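Local coordinates for protein methionine gamma-lyase (Trichomonas vaginalis, PDB 1E5E) that belongs to the Cys/Met metabolism family of pyridoxal-phosphate-dependent enzymes and is built as a four-chain assembly, at residues A[73-77]-A[190-196]; A[64-68]-A[79-83]. One frame throughout, in Å; residues are numbered along the deposited sequence.

How the contacts relate
Helix 62-75 supplies the first segment of both contacts. Its early part, 64-68, meets strand 79-83 in contact 2, closing a short loop in which the chain finishes the helix, turns at Lys76 and comes back as an edge strand, within this chain, of the seven-stranded sheet. The end of the helix and that same turn, 73-77, are held in contact 1 by the loop 190-196 between strands 180-184 and 202-206, more than a hundred residues further on. Along the sequence the segments alternate, so the two closures cross. Their centres lie about 14 Å apart, and together they tie both ends of one helix to the sheet and its connecting loop.

Contact 1: A[73-77]-A[190-196]; sequences FLEKT and PMITNPV
Asn194 puts its amide nitrogen into the end of helix 62-75, between Leu74 O and the carboxylate of Glu75. The bond from ND2 of Asn194 to OE1 of Glu75 is 3.1 Å long and bent; it reaches the oxygen from above the carboxylate plane, with carboxylate and amide planes 58° apart. The two N-H groups of Asn194 ND2 are shared among four acceptors: beside Glu75 OE1 come weak bonds to Leu74 O, at 3.0 Å, and to Pro190 O and Thr193 O. The Glu75 chain, bent at chi2 (-77°), crosses the Pro190 ring at about a right angle, OE2 of Glu75 coming to 3.5 Å from CG of Pro190. Apolar contacts continue the interface: CB of Leu74 meets CB of Pro190 at 3.7 Å, CD2 of Leu74 meets the Met191 methyl CE, and CG2 of Thr77 lies 3.7 Å from CG1 of Val196.

Waters bridge the polar atoms as well. One molecule links Glu75 O and OE1 to Val196 N, and another joins Lys76 NZ to Asn194 OD1. Further out, His205 and Asn185 bond to Glu75 OE2, and Asn185 also reaches Thr193 O. Lys76, with positive phi, leaves the helix in a Schellman motif. A buried carboxylate with partners on both oxygens is thus accommodated, and the His205 bond probably helps it stay ionised.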
ATOM      1  N   PHE A  73       6.120   3.287 -24.889  1.00 18.66           N
ATOM      2  CA  PHE A  73       5.174   3.579 -25.972  1.00 18.00           C
ATOM      3  C   PHE A  73       4.946   5.089 -26.079  1.00 18.76           C
ATOM      4  O   PHE A  73       5.009   5.637 -27.201  1.00 17.50           O
ATOM      5  CB  PHE A  73       3.854   2.823 -25.782  1.00 18.56           C
ATOM      6  CG  PHE A  73       2.896   3.042 -26.914  1.00 18.04           C
ATOM      7  CD1 PHE A  73       2.098   4.161 -26.961  1.00 19.19           C
ATOM      8  CD2 PHE A  73       2.834   2.111 -27.930  1.00 19.78           C
ATOM      9  CE1 PHE A  73       1.278   4.391 -28.064  1.00 19.50           C
ATOM     10  CE2 PHE A  73       1.969   2.294 -29.001  1.00 21.21           C
ATOM     11  CZ  PHE A  73       1.200   3.454 -29.065  1.00 19.42           C
ATOM     12  N   LEU A  74       4.670   5.751 -24.942  1.00 15.62           N
ATOM     13  CA  LEU A  74       4.412   7.185 -24.967  1.00 15.33           C
ATOM     14  C   LEU A  74       5.595   8.023 -25.454  1.00 15.64           C
ATOM     15  O   LEU A  74       5.352   9.062 -26.076  1.00 13.32           O
ATOM     16  CB  LEU A  74       3.952   7.689 -23.584  1.00 14.05           C
ATOM     17  CG  LEU A  74       2.552   7.118 -23.189  1.00 18.55           C
ATOM     18  CD1 LEU A  74       2.260   7.407 -21.710  1.00 15.57           C
ATOM     19  CD2 LEU A  74       1.460   7.746 -24.057  1.00 15.91           C
ATOM     20  N   GLU A  75       6.842   7.601 -25.239  1.00 15.30           N
ATOM     21  CA  GLU A  75       8.008   8.317 -25.697  1.00 17.19           C
ATOM     22  C   GLU A  75       8.517   7.879 -27.069  1.00 18.29           C
ATOM     23  O   GLU A  75       9.524   8.345 -27.597  1.00 18.17           O
ATOM     24  CB  GLU A  75       9.134   8.188 -24.652  1.00 17.16           C
ATOM     25  CG  GLU A  75       8.835   9.075 -23.423  1.00 16.69           C
ATOM     26  CD  GLU A  75       9.121  10.561 -23.691  1.00 17.47           C
ATOM     27  OE1 GLU A  75       9.226  10.947 -24.879  1.00 16.65           O
ATOM     28  OE2 GLU A  75       9.194  11.381 -22.756  1.00 15.73           O
ATOM     29  N   LYS A  76       7.910   6.867 -27.640  1.00 19.45           N
ATOM     30  CA  LYS A  76       8.249   6.206 -28.872  1.00 20.76           C
ATOM     31  C   LYS A  76       9.660   5.644 -28.824  1.00 20.19           C
ATOM     32  O   LYS A  76      10.416   5.792 -29.793  1.00 20.24           O
ATOM     33  CB  LYS A  76       8.038   7.166 -30.059  1.00 24.05           C
ATOM     34  CG  LYS A  76       6.600   7.646 -30.244  1.00 25.98           C
ATOM     35  CD  LYS A  76       6.562   8.664 -31.407  1.00 32.60           C
ATOM     36  CE  LYS A  76       5.133   8.788 -31.919  1.00 35.66           C
ATOM     37  NZ  LYS A  76       4.883  10.093 -32.627  1.00 40.23           N
ATOM     38  N   THR A  77      10.047   5.015 -27.722  1.00 18.12           N
ATOM     39  CA  THR A  77      11.388   4.454 -27.600  1.00 18.07           C
ATOM     40  C   THR A  77      11.277   2.935 -27.625  1.00 18.79           C
ATOM     41  O   THR A  77      10.172   2.463 -27.315  1.00 18.08           O
ATOM     42  CB  THR A  77      12.090   4.912 -26.321  1.00 18.15           C
ATOM     43  OG1 THR A  77      11.293   4.541 -25.198  1.00 18.67           O
ATOM     44  CG2 THR A  77      12.327   6.429 -26.350  1.00 20.10           C
ATOM     45  N   PRO A 190       5.856  13.032 -21.688  1.00 16.62           N
ATOM     46  CA  PRO A 190       5.686  12.454 -22.992  1.00 16.83           C
ATOM     47  C   PRO A 190       4.443  13.000 -23.674  1.00 18.06           C
ATOM     48  O   PRO A 190       4.295  12.813 -24.890  1.00 16.92           O
ATOM     49  CB  PRO A 190       5.532  10.933 -22.774  1.00 15.62           C
ATOM     50  CG  PRO A 190       6.038  10.674 -21.393  1.00 16.29           C
ATOM     51  CD  PRO A 190       5.869  11.979 -20.627  1.00 16.76           C
ATOM     52  N   MET A 191       3.581  13.732 -22.958  1.00 18.21           N
ATOM     53  CA  MET A 191       2.400  14.265 -23.599  1.00 17.83           C
ATOM     54  C   MET A 191       2.779  15.521 -24.371  1.00 18.17           C
ATOM     55  O   MET A 191       1.985  15.890 -25.215  1.00 19.20           O
ATOM     56  CB  MET A 191       1.338  14.720 -22.613  1.00 20.88           C
ATOM     57  CG  MET A 191       0.520  13.687 -21.904  1.00 23.46           C
ATOM     58  SD  MET A 191      -0.224  12.476 -23.032  1.00 27.30           S
ATOM     59  CE  MET A 191       0.977  11.189 -22.759  1.00 27.57           C
ATOM     60  N   ILE A 192       3.884  16.164 -24.031  1.00 16.27           N
ATOM     61  CA  ILE A 192       4.140  17.467 -24.651  1.00 18.37           C
ATOM     62  C   ILE A 192       5.253  17.291 -25.683  1.00 18.44           C
ATOM     63  O   ILE A 192       5.209  17.864 -26.756  1.00 17.99           O
ATOM     64  CB  ILE A 192       4.475  18.516 -23.574  1.00 17.36           C
ATOM     65  CG1 ILE A 192       3.174  18.948 -22.851  1.00 16.49           C
ATOM     66  CG2 ILE A 192       5.204  19.715 -24.164  1.00 16.17           C
ATOM     67  CD1 ILE A 192       3.349  19.973 -21.755  1.00 13.79           C
ATOM     68  N   THR A 193       6.253  16.518 -25.314  1.00 18.76           N
ATOM     69  CA  THR A 193       7.382  16.291 -26.198  1.00 18.73           C
ATOM     70  C   THR A 193       7.869  14.859 -26.223  1.00 17.72           C
ATOM     71  O   THR A 193       7.984  14.219 -25.182  1.00 15.72           O
ATOM     72  CB  THR A 193       8.584  17.164 -25.730  1.00 18.28           C
ATOM     73  OG1 THR A 193       8.251  18.569 -25.875  1.00 18.87           O
ATOM     74  CG2 THR A 193       9.780  16.946 -26.649  1.00 18.02           C
ATOM     75  N   ASN A 194       8.262  14.390 -27.380  1.00 16.40           N
ATOM     76  CA  ASN A 194       8.958  13.107 -27.543  1.00 17.22           C
ATOM     77  C   ASN A 194      10.319  13.480 -28.127  1.00 18.71           C
ATOM     78  O   ASN A 194      10.523  13.585 -29.347  1.00 19.08           O
ATOM     79  CB  ASN A 194       8.217  12.177 -28.504  1.00 16.91           C
ATOM     80  CG  ASN A 194       6.911  11.666 -27.926  1.00 18.63           C
ATOM     81  OD1 ASN A 194       5.986  11.279 -28.657  1.00 20.98           O
ATOM     82  ND2 ASN A 194       6.740  11.639 -26.601  1.00 13.69           N
ATOM     83  N   PRO A 195      11.329  13.726 -27.300  1.00 18.94           N
ATOM     84  CA  PRO A 195      12.614  14.189 -27.768  1.00 17.84           C
ATOM     85  C   PRO A 195      13.269  13.311 -28.814  1.00 20.26           C
ATOM     86  O   PRO A 195      13.974  13.907 -29.665  1.00 17.90           O
ATOM     87  CB  PRO A 195      13.468  14.366 -26.519  1.00 17.92           C
ATOM     88  CG  PRO A 195      12.447  14.459 -25.396  1.00 17.73           C
ATOM     89  CD  PRO A 195      11.253  13.669 -25.811  1.00 16.87           C
ATOM     90  N   VAL A 196      13.026  12.013 -28.910  1.00 19.16           N
ATOM     91  CA  VAL A 196      13.601  11.168 -29.938  1.00 20.63           C
ATOM     92  C   VAL A 196      13.172  11.632 -31.333  1.00 21.97           C
ATOM     93  O   VAL A 196      13.913  11.344 -32.262  1.00 20.05           O
ATOM     94  CB  VAL A 196      13.277   9.664 -29.832  1.00 21.38           C
ATOM     95  CG1 VAL A 196      13.757   9.129 -28.473  1.00 20.72           C
ATOM     96  CG2 VAL A 196      11.776   9.407 -30.015  1.00 17.88           C
TER
HETATM   97  O   HOH W   1       2.699  10.873 -26.190  1.00 34.70           O
HETATM   98  O   HOH W   2      11.054  10.575 -27.040  1.00 16.02           O
HETATM   99  O   HOH W   3       5.750  12.301 -31.307  1.00 32.74           O

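Contact 2: A[64-68]-A[79-83]; sequences VSNLE and ACVAT
Glu68 reaches from helix 62-75 to strand 79-83 and takes the backbone N-H of Ala82 on its OE2, at 2.8 Å. The bond is nearly straight, 162°, and arrives on the anti side of the carboxylate, 17° out of its plane. A chain extended beyond CG carries the carboxylate of Glu68 across to the strand, its CG and CD passing close to Cys80 O, with CG of Glu68 3.4 Å from that oxygen. On the same tight side, CB of Cys80 comes to 3.2 Å from Glu68 O.

Packing is looser around the methyl of Ala82, CB, which CG1 of Val64, one turn before Glu68, meets at 3.9 Å and CD2 of Leu67 only at 4.4 Å. A glycerol, probably from the crystallisation liquor, lies beside Val64 and bonds to Ala82 O.

Arg233 of helix 226-241 forms a salt bridge with Glu68 OE2, giving that oxygen a second partner. The segments 64-68 and 79-83 run at 127° to each other, their axes 7.9 Å apart at closest approach. Strand 79-83 pairs with strand 220-224, whose Leu221 touches Leu67, Cys80 and Ala82; Val81 points away from segment 64-68, and its side chain touches Arg233 and Ile237 of helix 226-241, while Val64 and Leu67 also pack on helix 247-257.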
ATOM      1  N   VAL A  64       6.546  -3.472 -12.623  1.00 14.73           N
ATOM      2  CA  VAL A  64       7.474  -2.433 -13.092  1.00 15.92           C
ATOM      3  C   VAL A  64       7.532  -2.486 -14.631  1.00 15.98           C
ATOM      4  O   VAL A  64       7.445  -1.409 -15.200  1.00 14.26           O
ATOM      5  CB  VAL A  64       8.873  -2.522 -12.429  1.00 17.05           C
ATOM      6  CG1 VAL A  64       9.864  -1.512 -12.979  1.00 16.14           C
ATOM      7  CG2 VAL A  64       8.752  -2.317 -10.900  1.00 13.95           C
ATOM      8  N   SER A  65       7.535  -3.673 -15.253  1.00 14.06           N
ATOM      9  CA  SER A  65       7.504  -3.793 -16.670  1.00 17.91           C
ATOM     10  C   SER A  65       6.222  -3.170 -17.225  1.00 17.48           C
ATOM     11  O   SER A  65       6.315  -2.596 -18.297  1.00 18.15           O
ATOM     12  CB  SER A  65       7.504  -5.248 -17.206  1.00 17.30           C
ATOM     13  OG  SER A  65       8.682  -5.829 -16.698  1.00 20.91           O
ATOM     14  N   ASN A  66       5.096  -3.359 -16.555  1.00 15.43           N
ATOM     15  CA  ASN A  66       3.877  -2.735 -17.067  1.00 15.01           C
ATOM     16  C   ASN A  66       4.083  -1.230 -17.231  1.00 14.49           C
ATOM     17  O   ASN A  66       3.831  -0.648 -18.288  1.00 13.40           O
ATOM     18  CB  ASN A  66       2.681  -3.071 -16.158  1.00 15.75           C
ATOM     19  CG  ASN A  66       1.399  -2.440 -16.680  1.00 16.13           C
ATOM     20  OD1 ASN A  66       1.220  -2.120 -17.858  1.00 13.82           O
ATOM     21  ND2 ASN A  66       0.469  -2.244 -15.766  1.00 16.35           N
ATOM     22  N   LEU A  67       4.474  -0.511 -16.189  1.00 13.77           N
ATOM     23  CA  LEU A  67       4.743   0.922 -16.303  1.00 14.58           C
ATOM     24  C   LEU A  67       5.780   1.223 -17.404  1.00 14.59           C
ATOM     25  O   LEU A  67       5.632   2.148 -18.179  1.00 15.94           O
ATOM     26  CB  LEU A  67       5.424   1.390 -14.994  1.00 12.34           C
ATOM     27  CG  LEU A  67       5.880   2.855 -14.975  1.00 14.33           C
ATOM     28  CD1 LEU A  67       4.629   3.711 -15.274  1.00 12.12           C
ATOM     29  CD2 LEU A  67       6.534   3.176 -13.628  1.00 11.18           C
ATOM     30  N   GLU A  68       6.882   0.483 -17.456  1.00 14.33           N
ATOM     31  CA  GLU A  68       7.934   0.679 -18.440  1.00 14.67           C
ATOM     32  C   GLU A  68       7.468   0.628 -19.887  1.00 14.76           C
ATOM     33  O   GLU A  68       7.799   1.537 -20.703  1.00 15.39           O
ATOM     34  CB  GLU A  68       9.087  -0.290 -18.174  1.00 14.38           C
ATOM     35  CG  GLU A  68       9.855   0.024 -16.868  1.00 14.16           C
ATOM     36  CD  GLU A  68      10.851  -1.089 -16.559  1.00 15.95           C
ATOM     37  OE1 GLU A  68      10.693  -2.216 -17.111  1.00 15.15           O
ATOM     38  OE2 GLU A  68      11.854  -0.868 -15.811  1.00 15.50           O
ATOM     39  N   ALA A  79      12.490   0.873 -25.438  1.00 17.81           N
ATOM     40  CA  ALA A  79      12.469   0.317 -24.096  1.00 18.90           C
ATOM     41  C   ALA A  79      12.416   1.457 -23.085  1.00 17.90           C
ATOM     42  O   ALA A  79      12.632   2.622 -23.442  1.00 16.72           O
ATOM     43  CB  ALA A  79      13.696  -0.573 -23.880  1.00 16.90           C
ATOM     44  N   CYS A  80      12.231   1.069 -21.846  1.00 15.88           N
ATOM     45  CA  CYS A  80      12.211   1.991 -20.719  1.00 14.88           C
ATOM     46  C   CYS A  80      12.603   1.204 -19.476  1.00 14.77           C
ATOM     47  O   CYS A  80      12.257   0.044 -19.245  1.00 14.36           O
ATOM     48  CB  CYS A  80      10.795   2.615 -20.592  1.00 12.78           C
ATOM     49  SG  CYS A  80      10.580   3.518 -19.034  1.00 12.00           S
ATOM     50  N   VAL A  81      13.381   1.802 -18.608  1.00 15.77           N
ATOM     51  CA  VAL A  81      13.855   1.286 -17.332  1.00 16.18           C
ATOM     52  C   VAL A  81      13.358   2.252 -16.245  1.00 16.17           C
ATOM     53  O   VAL A  81      13.590   3.452 -16.389  1.00 15.82           O
ATOM     54  CB  VAL A  81      15.383   1.230 -17.318  1.00 18.57           C
ATOM     55  CG1 VAL A  81      15.941   0.819 -15.953  1.00 17.65           C
ATOM     56  CG2 VAL A  81      15.908   0.284 -18.398  1.00 16.84           C
ATOM     57  N   ALA A  82      12.629   1.766 -15.260  1.00 13.82           N
ATOM     58  CA  ALA A  82      12.160   2.616 -14.170  1.00 14.82           C
ATOM     59  C   ALA A  82      13.129   2.596 -13.018  1.00 13.58           C
ATOM     60  O   ALA A  82      13.848   1.609 -12.905  1.00 14.90           O
ATOM     61  CB  ALA A  82      10.779   2.178 -13.607  1.00 10.51           C
ATOM     62  N   THR A  83      13.223   3.644 -12.225  1.00 14.31           N
ATOM     63  CA  THR A  83      14.146   3.685 -11.122  1.00 13.99           C
ATOM     64  C   THR A  83      13.428   4.317  -9.920  1.00 13.94           C
ATOM     65  O   THR A  83      12.264   4.739 -10.021  1.00 12.87           O
ATOM     66  CB  THR A  83      15.417   4.520 -11.372  1.00 14.34           C
ATOM     67  OG1 THR A  83      14.969   5.868 -11.500  1.00 15.79           O
ATOM     68  CG2 THR A  83      16.187   4.094 -12.621  1.00 13.80           C
TER